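PDB 3D0K: putative poly(3-hydroxybutyrate) depolymerase LpqC from Bordetella parapertussis 12822, which probably acts as a serine hydrolase of the alpha/beta-hydrolase fold that cleaves ester bonds, possibly those of poly(3-hydroxybutyrate) or related substrates. Local coordinates for residues A22-I27 with D69-W74; P174-L179 with R185-L190; A168-N173 with S282-G287. All coordinates share one frame; numbering follows the deposited sequence.

Contact 1. Residues A22-I27 with D69-W74. With SO4 (sulfate ion), chain H; SO4 (sulfate ion), chain G; FMT (formic acid), chain K.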
loop_
_atom_site.group_PDB
_atom_site.type_symbol
_atom_site.label_atom_id
_atom_site.label_comp_id
_atom_site.label_asym_id
_atom_site.label_seq_id
_atom_site.Cartn_x
_atom_site.Cartn_y
_atom_site.Cartn_z
ATOM N N ALA A 22 -13.395 -2.662 -20.689
ATOM C CA ALA A 22 -13.687 -1.628 -19.683
ATOM C C ALA A 22 -14.722 -2.066 -18.671
ATOM O O ALA A 22 -15.552 -2.921 -18.963
ATOM C CB ALA A 22 -14.105 -0.292 -20.351
ATOM N N GLY A 23 -14.609 -1.505 -17.464
ATOM C CA GLY A 23 -15.623 -1.631 -16.401
ATOM C C GLY A 23 -15.032 -2.191 -15.111
ATOM O O GLY A 23 -13.804 -2.300 -14.984
ATOM N N ARG A 24 -15.898 -2.536 -14.160
ATOM C CA ARG A 24 -15.441 -3.097 -12.884
ATOM C C ARG A 24 -15.370 -4.588 -13.028
ATOM O O ARG A 24 -16.142 -5.211 -13.813
ATOM C CB ARG A 24 -16.436 -2.779 -11.772
ATOM C CG ARG A 24 -16.735 -1.345 -11.693
ATOM C CD ARG A 24 -17.073 -0.988 -10.330
ATOM N NE ARG A 24 -18.433 -1.333 -10.005
ATOM C CZ ARG A 24 -19.402 -0.435 -9.993
ATOM N NH1 ARG A 24 -19.114 0.833 -10.332
ATOM N NH2 ARG A 24 -20.654 -0.800 -9.668
ATOM N N ASN A 25 -14.457 -5.202 -12.288
ATOM C CA ASN A 25 -14.425 -6.660 -12.243
ATOM C C ASN A 25 -13.950 -7.137 -10.890
ATOM O O ASN A 25 -13.351 -6.360 -10.113
ATOM C CB ASN A 25 -13.513 -7.197 -13.356
ATOM C CG ASN A 25 -13.944 -8.573 -13.857
ATOM O OD1 ASN A 25 -14.655 -9.305 -13.156
ATOM N ND2 ASN A 25 -13.483 -8.948 -15.053
ATOM N N ALA A 26 -14.247 -8.393 -10.576
ATOM C CA ALA A 26 -13.677 -9.064 -9.395
ATOM C C ALA A 26 -13.059 -10.375 -9.883
ATOM O O ALA A 26 -13.791 -11.314 -10.258
ATOM C CB ALA A 26 -14.742 -9.316 -8.350
ATOM N N ILE A 27 -11.731 -10.434 -9.933
ATOM C CA ILE A 27 -11.010 -11.521 -10.609
ATOM C C ILE A 27 -10.425 -12.432 -9.521
ATOM O O ILE A 27 -9.525 -11.995 -8.800
ATOM C CB ILE A 27 -9.893 -10.964 -11.475
ATOM C CG1 ILE A 27 -10.436 -9.899 -12.464
ATOM C CG2 ILE A 27 -9.121 -12.093 -12.187
ATOM C CD1 ILE A 27 -9.345 -9.165 -13.242
ATOM N N ASP A 69 -14.892 -1.499 -2.534
ATOM C CA ASP A 69 -15.088 -0.105 -2.175
ATOM C C ASP A 69 -13.898 0.761 -2.555
ATOM O O ASP A 69 -14.067 1.816 -3.172
ATOM C CB ASP A 69 -15.279 0.028 -0.667
ATOM C CG ASP A 69 -16.687 -0.335 -0.197
ATOM O OD1 ASP A 69 -17.610 -0.542 -1.037
ATOM O OD2 ASP A 69 -16.849 -0.406 1.049
ATOM N N TYR A 70 -12.688 0.326 -2.178
ATOM C CA TYR A 70 -11.482 1.102 -2.533
ATOM C C TYR A 70 -11.291 1.276 -4.046
ATOM O O TYR A 70 -10.914 2.346 -4.542
ATOM C CB TYR A 70 -10.263 0.480 -1.891
ATOM C CG TYR A 70 -10.071 1.045 -0.530
ATOM C CD1 TYR A 70 -9.335 2.200 -0.357
ATOM C CD2 TYR A 70 -10.718 0.496 0.583
ATOM C CE1 TYR A 70 -9.147 2.766 0.923
ATOM C CE2 TYR A 70 -10.582 1.064 1.869
ATOM C CZ TYR A 70 -9.775 2.207 2.021
ATOM O OH TYR A 70 -9.568 2.791 3.261
ATOM N N ARG A 71 -11.594 0.213 -4.781
ATOM C CA ARG A 71 -11.532 0.271 -6.244
ATOM C C ARG A 71 -12.526 1.354 -6.742
ATOM O O ARG A 71 -12.206 2.156 -7.611
ATOM C CB ARG A 71 -11.849 -1.121 -6.810
ATOM C CG ARG A 71 -12.010 -1.196 -8.362
ATOM C CD ARG A 71 -13.431 -0.825 -8.906
ATOM N NE ARG A 71 -14.532 -1.460 -8.171
ATOM C CZ ARG A 71 -14.825 -2.757 -8.194
ATOM N NH1 ARG A 71 -15.841 -3.182 -7.473
ATOM N NH2 ARG A 71 -14.138 -3.630 -8.955
ATOM N N ASP A 72 -13.708 1.399 -6.138
ATOM C CA ASP A 72 -14.753 2.402 -6.515
ATOM C C ASP A 72 -14.274 3.832 -6.248
ATOM O O ASP A 72 -14.584 4.764 -7.024
ATOM C CB ASP A 72 -16.046 2.166 -5.734
ATOM C CG ASP A 72 -16.857 0.947 -6.241
ATOM O OD1 ASP A 72 -16.506 0.330 -7.254
ATOM O OD2 ASP A 72 -17.861 0.609 -5.586
ATOM N N PHE A 73 -13.559 4.029 -5.135
ATOM C CA PHE A 73 -13.068 5.386 -4.791
ATOM C C PHE A 73 -12.183 5.968 -5.883
ATOM O O PHE A 73 -12.140 7.190 -6.047
ATOM C CB PHE A 73 -12.203 5.379 -3.525
ATOM C CG PHE A 73 -12.904 4.906 -2.302
ATOM C CD1 PHE A 73 -14.289 4.941 -2.200
ATOM C CD2 PHE A 73 -12.140 4.412 -1.221
ATOM C CE1 PHE A 73 -14.949 4.486 -1.011
ATOM C CE2 PHE A 73 -12.769 3.968 -0.025
ATOM C CZ PHE A 73 -14.185 3.992 0.060
ATOM N N TRP A 74 -11.461 5.101 -6.609
ATOM C CA TRP A 74 -10.532 5.515 -7.657
ATOM C C TRP A 74 -11.126 5.652 -9.072
ATOM O O TRP A 74 -10.416 6.058 -9.993
ATOM C CB TRP A 74 -9.325 4.575 -7.701
ATOM C CG TRP A 74 -8.358 4.847 -6.566
ATOM C CD1 TRP A 74 -8.479 4.457 -5.229
ATOM C CD2 TRP A 74 -7.185 5.631 -6.657
ATOM N NE1 TRP A 74 -7.383 4.925 -4.497
ATOM C CE2 TRP A 74 -6.586 5.657 -5.354
ATOM C CE3 TRP A 74 -6.529 6.282 -7.732
ATOM C CZ2 TRP A 74 -5.379 6.326 -5.106
ATOM C CZ3 TRP A 74 -5.329 6.953 -7.479
ATOM C CH2 TRP A 74 -4.771 6.966 -6.164
HETATM S S SO4 H . -13.615 -1.485 -24.212
HETATM O O1 SO4 H . -13.917 -0.252 -24.958
HETATM O O2 SO4 H . -12.527 -1.175 -23.280
HETATM O O3 SO4 H . -14.769 -2.101 -23.530
HETATM O O4 SO4 H . -13.161 -2.494 -25.178
HETATM S S SO4 G . -10.440 2.240 6.669
HETATM O O1 SO4 G . -10.133 3.651 6.547
HETATM O O2 SO4 G . -9.845 1.723 7.887
HETATM O O3 SO4 G . -11.881 2.040 6.695
HETATM O O4 SO4 G . -9.905 1.554 5.488
HETATM C C FMT K . -16.055 -5.222 -0.734
HETATM O O1 FMT K . -16.148 -3.960 -0.529
HETATM O O2 FMT K . -15.018 -5.903 -1.131
HETATM O O HOH W 1 -15.710 -5.927 -7.597
#
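The carbonyl O of Asn25 takes a weak bond from Arg71 NH2 at 3.1 Å, and the oxygen lies at the edge of the guanidinium, in its plane. Water 1 also reaches it. The water accepts from Arg71 NH1 at 2.8 Å and gives Asn25 O a second, weak bond. Arg71 leaves the helix with CG anti to the backbone N (chi1 172°). Its chain then bends at chi2 and chi3, which brings one face of the guanidinium up to the aliphatic part of Arg24. Asp72 steadies the other edge. Arg71 NE donates to Asp72 OD1 at 2.8 Å in a salt bridge with an N-H...O angle of 156°, and the nitrogen comes from above the carboxylate plane.

Arg24 crosses Arg71 at about a right angle. Its CD lies over one face of the Arg71 guanidinium, 3.4 Å from Arg71 NE. The same CD is 3.4 Å from Asp72 OD1. That oxygen sits over a face of the Arg24 guanidinium, 3.7 Å from Arg24 NE, so this long salt bridge works through charge alone. Asp72 OD1 thus serves both arginines, and its charge probably offsets the closeness of the two cations.

Thr44 O is a second acceptor for Arg71 NH2, and Asn25 ND2 donates to Glu18 O. Tyr45 touches both arginines. Strand 23-29 is an outermost strand of the sheet and pairs antiparallel with strand 40-46. The axis of 69-73 runs nearly antiparallel to that of 23-27, at 155°, and comes within 10.2 Å of it. Trp74, at the end of the helix, packs against strand 56-60 and helix 273-286.

Contact 2. Residues P174-L179 with R185-L190. With SO4 (sulfate ion), chain E.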
loop_
_atom_site.group_PDB
_atom_site.type_symbol
_atom_site.label_atom_id
_atom_site.label_comp_id
_atom_site.label_asym_id
_atom_site.label_seq_id
_atom_site.Cartn_x
_atom_site.Cartn_y
_atom_site.Cartn_z
ATOM N N PRO A 174 -1.501 5.170 7.956
ATOM C CA PRO A 174 -1.325 3.877 8.641
ATOM C C PRO A 174 -1.654 3.985 10.139
ATOM O O PRO A 174 -1.295 5.002 10.756
ATOM C CB PRO A 174 0.194 3.588 8.486
ATOM C CG PRO A 174 0.583 4.360 7.220
ATOM C CD PRO A 174 -0.246 5.632 7.305
ATOM N N GLY A 175 -2.250 2.924 10.723
ATOM C CA GLY A 175 -2.575 2.923 12.163
ATOM C C GLY A 175 -1.306 2.916 13.030
ATOM O O GLY A 175 -1.301 3.503 14.099
ATOM N N TRP A 176 -0.238 2.256 12.577
ATOM C CA TRP A 176 1.050 2.278 13.283
ATOM C C TRP A 176 2.119 1.729 12.314
ATOM O O TRP A 176 1.785 1.288 11.226
ATOM C CB TRP A 176 1.003 1.454 14.600
ATOM C CG TRP A 176 1.101 -0.005 14.415
ATOM C CD1 TRP A 176 0.190 -0.821 13.775
ATOM C CD2 TRP A 176 2.153 -0.868 14.883
ATOM N NE1 TRP A 176 0.637 -2.123 13.808
ATOM C CE2 TRP A 176 1.812 -2.189 14.504
ATOM C CE3 TRP A 176 3.327 -0.658 15.624
ATOM C CZ2 TRP A 176 2.632 -3.304 14.793
ATOM C CZ3 TRP A 176 4.148 -1.797 15.937
ATOM C CH2 TRP A 176 3.787 -3.079 15.516
ATOM N N TYR A 177 3.379 1.756 12.721
ATOM C CA TYR A 177 4.453 1.576 11.756
ATOM C C TYR A 177 5.478 0.578 12.268
ATOM O O TYR A 177 5.814 0.512 13.466
ATOM C CB TYR A 177 5.183 2.913 11.524
ATOM C CG TYR A 177 4.354 4.001 10.892
ATOM C CD1 TYR A 177 4.422 4.234 9.492
ATOM C CD2 TYR A 177 3.452 4.766 11.661
ATOM C CE1 TYR A 177 3.658 5.213 8.897
ATOM C CE2 TYR A 177 2.668 5.755 11.061
ATOM C CZ TYR A 177 2.797 5.960 9.678
ATOM O OH TYR A 177 2.037 6.923 9.090
ATOM N N THR A 178 6.067 -0.117 11.315
ATOM C CA THR A 178 7.322 -0.857 11.560
ATOM C C THR A 178 8.431 0.203 11.494
ATOM O O THR A 178 8.660 0.832 10.437
ATOM C CB THR A 178 7.563 -1.838 10.386
ATOM O OG1 THR A 178 6.584 -2.908 10.452
ATOM C CG2 THR A 178 8.956 -2.487 10.530
ATOM N N LEU A 179 9.151 0.372 12.590
ATOM C CA LEU A 179 10.177 1.412 12.627
ATOM C C LEU A 179 11.441 0.943 11.912
ATOM O O LEU A 179 11.730 -0.232 11.926
ATOM C CB LEU A 179 10.518 1.717 14.093
ATOM C CG LEU A 179 9.305 2.156 14.892
ATOM C CD1 LEU A 179 9.684 2.269 16.393
ATOM C CD2 LEU A 179 8.806 3.481 14.323
ATOM N N ARG A 185 11.781 -6.636 17.079
ATOM C CA ARG A 185 11.335 -7.691 16.191
ATOM C C ARG A 185 10.175 -7.154 15.362
ATOM O O ARG A 185 9.345 -6.383 15.844
ATOM C CB ARG A 185 10.846 -8.891 16.997
ATOM C CG ARG A 185 10.445 -10.148 16.150
ATOM C CD ARG A 185 10.317 -11.371 17.081
ATOM N NE ARG A 185 11.667 -11.723 17.558
ATOM C CZ ARG A 185 12.462 -12.610 16.939
ATOM N NH1 ARG A 185 12.005 -13.253 15.850
ATOM N NH2 ARG A 185 13.687 -12.880 17.409
ATOM N N PHE A 186 10.145 -7.563 14.118
ATOM C CA PHE A 186 8.983 -7.328 13.274
ATOM C C PHE A 186 7.697 -7.845 13.955
ATOM O O PHE A 186 7.714 -8.917 14.570
ATOM C CB PHE A 186 9.253 -7.977 11.933
ATOM C CG PHE A 186 8.239 -7.672 10.888
ATOM C CD1 PHE A 186 8.394 -6.558 10.074
ATOM C CD2 PHE A 186 7.119 -8.510 10.707
ATOM C CE1 PHE A 186 7.444 -6.241 9.064
ATOM C CE2 PHE A 186 6.140 -8.200 9.719
ATOM C CZ PHE A 186 6.321 -7.083 8.874
ATOM N N PRO A 187 6.571 -7.098 13.858
ATOM C CA PRO A 187 6.405 -5.900 13.021
ATOM C C PRO A 187 6.793 -4.557 13.697
ATOM O O PRO A 187 6.631 -3.505 13.067
ATOM C CB PRO A 187 4.928 -5.943 12.676
ATOM C CG PRO A 187 4.275 -6.563 13.931
ATOM C CD PRO A 187 5.319 -7.443 14.576
ATOM N N GLU A 188 7.298 -4.569 14.936
ATOM C CA GLU A 188 7.646 -3.285 15.567
ATOM C C GLU A 188 8.895 -2.663 14.909
ATOM O O GLU A 188 8.967 -1.422 14.712
ATOM C CB GLU A 188 7.795 -3.372 17.109
ATOM C CG GLU A 188 8.066 -1.940 17.666
ATOM C CD GLU A 188 8.304 -1.868 19.173
ATOM O OE1 GLU A 188 8.202 -0.740 19.729
ATOM O OE2 GLU A 188 8.585 -2.917 19.804
ATOM N N GLY A 189 9.832 -3.540 14.517
ATOM C CA GLY A 189 11.087 -3.155 13.855
ATOM C C GLY A 189 11.391 -4.151 12.756
ATOM O O GLY A 189 10.493 -4.886 12.348
ATOM N N LEU A 190 12.648 -4.211 12.300
ATOM C CA LEU A 190 13.023 -5.056 11.179
ATOM C C LEU A 190 13.738 -6.358 11.583
ATOM O O LEU A 190 14.203 -7.092 10.706
ATOM C CB LEU A 190 13.916 -4.266 10.215
ATOM C CG LEU A 190 13.322 -2.944 9.690
ATOM C CD1 LEU A 190 14.417 -2.108 8.983
ATOM C CD2 LEU A 190 12.110 -3.196 8.748
HETATM S S SO4 E . -5.428 0.848 11.079
HETATM O O1 SO4 E . -4.282 0.990 10.180
HETATM O O2 SO4 E . -5.061 -0.181 12.064
HETATM O O3 SO4 E . -5.790 2.030 11.808
HETATM O O4 SO4 E . -6.581 0.253 10.435
#
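Thr178 and Leu179 meet the turn 185-188 through two hydrogen bonds, in the long loop that follows strand 168-172 of the alpha/beta-hydrolase fold. The turn is a type VIa beta turn with a cis peptide bond before Pro187. Thr178 OG1 donates to Pro187 O at 2.7 Å, from a position tilted out of the carbonyl plane. Leu179 N donates to Glu188 O at 2.8 Å. This second bond is nearly straight at the hydrogen (170°), but its donor stands above the carbonyl plane. Consecutive carbonyls of the turn are therefore taken by consecutive residues of 174-179, although neither segment forms a regular strand.

Apolar groups flank the bonds. Trp176 has its CG between the backbone N and the carbonyl carbon (chi1 78°), and its six-membered ring reaches the turn. Pro187 CG sits at the ring edge, 3.8 Å from Trp176 CZ2. Glu188 CA comes obliquely to the same ring, 3.8 Å from Trp176 CZ3. On the other side chain branch of Thr178, CG2 meets Leu190 CD2 at 3.7 Å.

The turn is closed by a weak bond from Glu188 N to Arg185 O, and Gly189 N donates to the same oxygen. Pro187 CB lies over the centre of one face of the Phe186 ring.

Farther out, helix 149-160 supplies Arg156, whose NE donates to Thr178 OG1. Glu188 extends its chain to a salt bridge with Arg232. Tyr177, whose CB points away from 185-190, stacks on Tyr244. One further detail joins the segments: Gly189 CA lies 3.6 Å from Leu179 O in a CA-H...O contact.

Contact 3. Residues A168-N173 with S282-G287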
loop_
_atom_site.group_PDB
_atom_site.type_symbol
_atom_site.label_atom_id
_atom_site.label_comp_id
_atom_site.label_asym_id
_atom_site.label_seq_id
_atom_site.Cartn_x
_atom_site.Cartn_y
_atom_site.Cartn_z
ATOM N N ALA A 168 5.977 5.041 -7.916
ATOM C CA ALA A 168 5.599 5.939 -6.813
ATOM C C ALA A 168 4.841 5.126 -5.804
ATOM O O ALA A 168 4.115 4.184 -6.174
ATOM C CB ALA A 168 4.708 7.095 -7.320
ATOM N N VAL A 169 4.969 5.492 -4.520
ATOM C CA VAL A 169 4.390 4.749 -3.415
ATOM C C VAL A 169 3.963 5.762 -2.335
ATOM O O VAL A 169 4.726 6.653 -1.950
ATOM C CB VAL A 169 5.379 3.731 -2.768
ATOM C CG1 VAL A 169 4.701 2.999 -1.559
ATOM C CG2 VAL A 169 5.883 2.701 -3.849
ATOM N N THR A 170 2.725 5.619 -1.910
ATOM C CA THR A 170 2.134 6.431 -0.852
ATOM C C THR A 170 1.442 5.558 0.199
ATOM O O THR A 170 0.572 4.737 -0.123
ATOM C CB THR A 170 1.129 7.389 -1.441
ATOM O OG1 THR A 170 1.813 8.306 -2.286
ATOM C CG2 THR A 170 0.392 8.165 -0.304
ATOM N N ALA A 171 1.797 5.780 1.477
ATOM C CA ALA A 171 1.114 5.106 2.546
ATOM C C ALA A 171 0.307 6.164 3.289
ATOM O O ALA A 171 0.852 7.164 3.742
ATOM C CB ALA A 171 2.116 4.425 3.500
ATOM N N ALA A 172 -1.001 5.978 3.349
ATOM C CA ALA A 172 -1.858 7.021 3.831
ATOM C C ALA A 172 -2.474 6.630 5.197
ATOM O O ALA A 172 -3.077 5.558 5.315
ATOM C CB ALA A 172 -2.961 7.297 2.784
ATOM N N ASN A 173 -2.379 7.489 6.203
ATOM C CA ASN A 173 -2.962 7.166 7.548
ATOM C C ASN A 173 -2.732 5.725 8.051
ATOM O O ASN A 173 -3.679 5.095 8.501
ATOM C CB ASN A 173 -4.502 7.471 7.630
ATOM C CG ASN A 173 -4.827 8.947 7.391
ATOM O OD1 ASN A 173 -3.981 9.814 7.632
ATOM N ND2 ASN A 173 -6.033 9.230 6.827
ATOM N N SER A 282 -4.906 13.345 -6.888
ATOM C CA SER A 282 -4.617 14.733 -7.230
ATOM C C SER A 282 -3.106 15.024 -7.187
ATOM O O SER A 282 -2.572 15.683 -8.059
ATOM C CB SER A 282 -5.360 15.699 -6.268
ATOM O OG SER A 282 -5.109 17.061 -6.641
ATOM N N LEU A 283 -2.424 14.534 -6.159
ATOM C CA LEU A 283 -1.023 14.803 -6.000
ATOM C C LEU A 283 -0.222 14.124 -7.125
ATOM O O LEU A 283 0.687 14.732 -7.696
ATOM C CB LEU A 283 -0.548 14.315 -4.621
ATOM C CG LEU A 283 -0.939 15.194 -3.457
ATOM C CD1 LEU A 283 -0.777 14.350 -2.159
ATOM C CD2 LEU A 283 -0.127 16.553 -3.471
ATOM N N TRP A 284 -0.602 12.887 -7.467
ATOM C CA TRP A 284 0.109 12.086 -8.451
ATOM C C TRP A 284 -0.209 12.499 -9.872
ATOM O O TRP A 284 0.664 12.515 -10.739
ATOM C CB TRP A 284 -0.304 10.610 -8.310
ATOM C CG TRP A 284 0.412 9.858 -7.247
ATOM C CD1 TRP A 284 1.581 10.220 -6.606
ATOM C CD2 TRP A 284 0.046 8.584 -6.738
ATOM N NE1 TRP A 284 1.943 9.233 -5.708
ATOM C CE2 TRP A 284 1.025 8.213 -5.778
ATOM C CE3 TRP A 284 -1.020 7.688 -7.011
ATOM C CZ2 TRP A 284 0.997 6.965 -5.118
ATOM C CZ3 TRP A 284 -1.076 6.472 -6.285
ATOM C CH2 TRP A 284 -0.068 6.121 -5.378
ATOM N N PHE A 285 -1.468 12.763 -10.143
ATOM C CA PHE A 285 -1.850 12.958 -11.535
ATOM C C PHE A 285 -2.237 14.353 -11.929
ATOM O O PHE A 285 -2.152 14.683 -13.096
ATOM C CB PHE A 285 -2.899 11.945 -11.948
ATOM C CG PHE A 285 -2.446 10.539 -11.731
ATOM C CD1 PHE A 285 -1.375 10.007 -12.467
ATOM C CD2 PHE A 285 -3.014 9.775 -10.729
ATOM C CE1 PHE A 285 -0.918 8.722 -12.233
ATOM C CE2 PHE A 285 -2.562 8.458 -10.478
ATOM C CZ PHE A 285 -1.512 7.921 -11.234
ATOM N N ASP A 286 -2.655 15.173 -10.966
ATOM C CA ASP A 286 -2.792 16.626 -11.215
ATOM C C ASP A 286 -1.595 17.452 -10.744
ATOM O O ASP A 286 -1.537 18.664 -10.993
ATOM C CB ASP A 286 -4.044 17.175 -10.541
ATOM C CG ASP A 286 -5.307 16.673 -11.177
ATOM O OD1 ASP A 286 -5.217 16.132 -12.291
ATOM O OD2 ASP A 286 -6.397 16.870 -10.592
ATOM N N GLY A 287 -0.682 16.825 -10.014
ATOM C CA GLY A 287 0.507 17.482 -9.508
ATOM C C GLY A 287 0.227 18.551 -8.466
ATOM O O GLY A 287 0.950 19.528 -8.367
HETATM O O HOH W 2 4.304 9.105 -3.822
#
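Trp284 reaches from its helix to Ala168 and Thr170 on the strand. Its CB rests over one face of the Phe285 ring. CG lies anti to the carbonyl carbon (chi1 -83°), and the indole heads for the sheet. Trp284 NE1 is 3.8 Å from Ala168 CB and donates to water 2 at 3.0 Å, with the water in the ring plane. Water 2 in turn donates to Val169 O at 3.1 Å. It also pairs with Thr170 OG1 at 3.0 Å, so it joins the indole to both a backbone and a side-chain oxygen of the strand. Trp284 CE2 lies 4.1 Å from Ala168 CB. Trp284 CZ2 makes the closest approach, 3.2 Å from Thr170 OG1 and 3.7 Å from Thr170 CB. Thr170 comes to the indole obliquely, whereas Val169 C lies at the ring edge.

Tyr143 and Phe145 of strand 142-147 also touch the indole. Thr170 has Cys280, one helical turn back, as another neighbour. The helix segment runs nearly antiparallel to the strand, at 158°. A helix late in the chain packed along the parallel strands of the central sheet is the layer packing of the alpha/beta-hydrolase fold.

From the N terminus, contact 1 closes the first loop. It brings residues 22-27 of the edge strand to 69-74 at the end of helix 67-73. Contact 3 opens later, at strand 168-172, and closes at 282-287 near the C terminus. Contact 2 begins where that strand ends and is complete by residue 190, so it lies wholly within the span of contact 3 and ties the long loop after the strand to itself. Contacts 1 and 2 sit on opposite sides of the chain's centre, their own centres about 30 Å apart. Contacts 1 and 3 reach the same sheet and touch, with Trp74 CH2 3.7 Å from Trp284 CZ3.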